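Local coordinates for hypothetical protein HI1011 (Haemophilus influenzae, PDB 1YZY), which catalyses the ATP-dependent phosphorylation of 3-oxo-tetronate to 3-oxo-tetronate 4-phosphate, as a member of the four-carbon acid sugar kinase family, at residues Val96-Leu101 against Gln159-Thr164. Numbering follows the deposited sequence.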
loop_
_atom_site.group_PDB
_atom_site.type_symbol
_atom_site.label_atom_id
_atom_site.label_comp_id
_atom_site.label_asym_id
_atom_site.label_seq_id
_atom_site.Cartn_x
_atom_site.Cartn_y
_atom_site.Cartn_z
ATOM N N VAL A 96 -0.357 5.543 19.664
ATOM C CA VAL A 96 0.835 5.199 18.892
ATOM C C VAL A 96 1.751 6.397 18.711
ATOM O O VAL A 96 2.969 6.259 18.805
ATOM C CB VAL A 96 0.473 4.592 17.511
ATOM C CG1 VAL A 96 1.721 4.331 16.703
ATOM C CG2 VAL A 96 -0.276 3.286 17.698
ATOM N N THR A 97 1.171 7.561 18.431
ATOM C CA THR A 97 1.964 8.776 18.252
ATOM C C THR A 97 2.714 9.071 19.548
ATOM O O THR A 97 3.914 9.372 19.541
ATOM C CB THR A 97 1.065 9.998 17.868
ATOM O OG1 THR A 97 0.426 9.750 16.613
ATOM C CG2 THR A 97 1.887 11.272 17.738
ATOM N N ASP A 98 2.008 8.954 20.668
ATOM C CA ASP A 98 2.607 9.206 21.973
ATOM C C ASP A 98 3.717 8.227 22.306
ATOM O O ASP A 98 4.747 8.617 22.854
ATOM C CB ASP A 98 1.538 9.175 23.051
ATOM C CG ASP A 98 0.734 10.454 23.042
ATOM O OD1 ASP A 98 1.321 11.514 22.735
ATOM O OD2 ASP A 98 -0.478 10.400 23.337
ATOM N N ALA A 99 3.483 6.951 22.020
ATOM C CA ALA A 99 4.477 5.918 22.281
ATOM C C ALA A 99 5.723 6.198 21.448
ATOM O O ALA A 99 6.843 6.082 21.941
ATOM C CB ALA A 99 3.904 4.553 21.943
ATOM N N LEU A 100 5.514 6.577 20.189
ATOM C CA LEU A 100 6.609 6.892 19.280
ATOM C C LEU A 100 7.373 8.116 19.745
ATOM O O LEU A 100 8.609 8.142 19.702
ATOM C CB LEU A 100 6.083 7.105 17.858
ATOM C CG LEU A 100 5.459 5.879 17.178
ATOM C CD1 LEU A 100 4.976 6.220 15.766
ATOM C CD2 LEU A 100 6.471 4.751 17.139
ATOM N N LEU A 101 6.635 9.146 20.160
ATOM C CA LEU A 101 7.246 10.377 20.655
ATOM C C LEU A 101 8.094 10.082 21.878
ATOM O O LEU A 101 9.216 10.571 21.998
ATOM C CB LEU A 101 6.172 11.415 21.000
ATOM C CG LEU A 101 5.610 12.229 19.831
ATOM C CD1 LEU A 101 4.415 13.034 20.293
ATOM C CD2 LEU A 101 6.693 13.140 19.254
ATOM N N GLN A 159 -8.243 10.862 22.106
ATOM C CA GLN A 159 -7.392 9.677 22.223
ATOM C C GLN A 159 -5.923 9.924 22.540
ATOM O O GLN A 159 -5.124 8.978 22.543
ATOM C CB GLN A 159 -7.461 8.869 20.927
ATOM C CG GLN A 159 -7.292 9.856 19.781
ATOM C CD GLN A 159 -7.328 9.204 18.428
ATOM O OE1 GLN A 159 -6.318 8.706 17.952
ATOM N NE2 GLN A 159 -8.488 9.223 17.789
ATOM N N ALA A 160 -5.535 11.173 22.761
ATOM C CA ALA A 160 -4.138 11.471 23.045
ATOM C C ALA A 160 -3.877 11.872 24.493
ATOM O O ALA A 160 -4.795 12.246 25.222
ATOM C CB ALA A 160 -3.636 12.550 22.100
ATOM N N LYS A 161 -2.622 11.738 24.919
ATOM C CA LYS A 161 -2.216 12.102 26.272
ATOM C C LYS A 161 -1.909 13.603 26.352
ATOM O O LYS A 161 -1.883 14.180 27.441
ATOM C CB LYS A 161 -0.971 11.311 26.696
ATOM C CG LYS A 161 -1.214 10.222 27.734
ATOM C CD LYS A 161 -1.850 8.980 27.136
ATOM C CE LYS A 161 -2.206 7.960 28.216
ATOM N NZ LYS A 161 -3.376 8.384 29.051
ATOM N N GLY A 162 -1.626 14.213 25.199
ATOM C CA GLY A 162 -1.316 15.633 25.141
ATOM C C GLY A 162 -2.401 16.464 24.474
ATOM O O GLY A 162 -3.519 15.977 24.248
ATOM N N LYS A 163 -2.074 17.726 24.179
ATOM C CA LYS A 163 -3.011 18.658 23.536
ATOM C C LYS A 163 -2.646 19.009 22.091
ATOM O O LYS A 163 -1.478 19.244 21.772
ATOM C CB LYS A 163 -3.164 19.928 24.379
ATOM C CG LYS A 163 -3.827 19.671 25.729
ATOM C CD LYS A 163 -5.224 19.103 25.544
ATOM C CE LYS A 163 -5.854 18.746 26.871
ATOM N NZ LYS A 163 -7.202 18.160 26.654
ATOM N N THR A 164 -3.668 19.085 21.246
ATOM C CA THR A 164 -3.508 19.360 19.821
ATOM C C THR A 164 -3.777 20.815 19.390
ATOM O O THR A 164 -4.836 21.379 19.689
ATOM C CB THR A 164 -4.424 18.416 19.003
ATOM O OG1 THR A 164 -4.363 17.095 19.559
ATOM C CG2 THR A 164 -3.986 18.360 17.549
HETATM O O HOH W 1 -2.432 8.079 24.291
#
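In the sugar-binding N-terminal domain, the carboxylate of D98, on helix 93-104, fastens the loop that joins helix 152-159 to strand 164-167 by taking the backbone N-H of K161. OD2 of D98 lies 3.0 Å from N of K161, nearly straight at 168°. The donor comes in on the syn side of OD2 but 25° out of the carboxylate plane. With CG anti to its own carbonyl carbon (chi1 -77°), D98 reaches out from the helix to the loop. CB of K161 packs 3.5 Å from the same OD2, and the short methyl of A160 lies beside it, CB 4.0 Å from OD2 of D98. Beyond CB the lysine chain leads away: NZ of K161 stays 6.7 Å from OD2 of D98, so any attraction is probably weak and long-range. A water donates to OD2 of D98 and, weakly, to O of Q159, bridging the carboxylate to the chain just before A160. The other oxygen, OD1, forms a salt bridge with R192 and a hydrogen bond with Y193, whose hydroxyl also bonds to N of G162. The buried aspartate, both oxygens engaged, thus joins helix 93-104 to the connection leading into strand 164-167 of this domain.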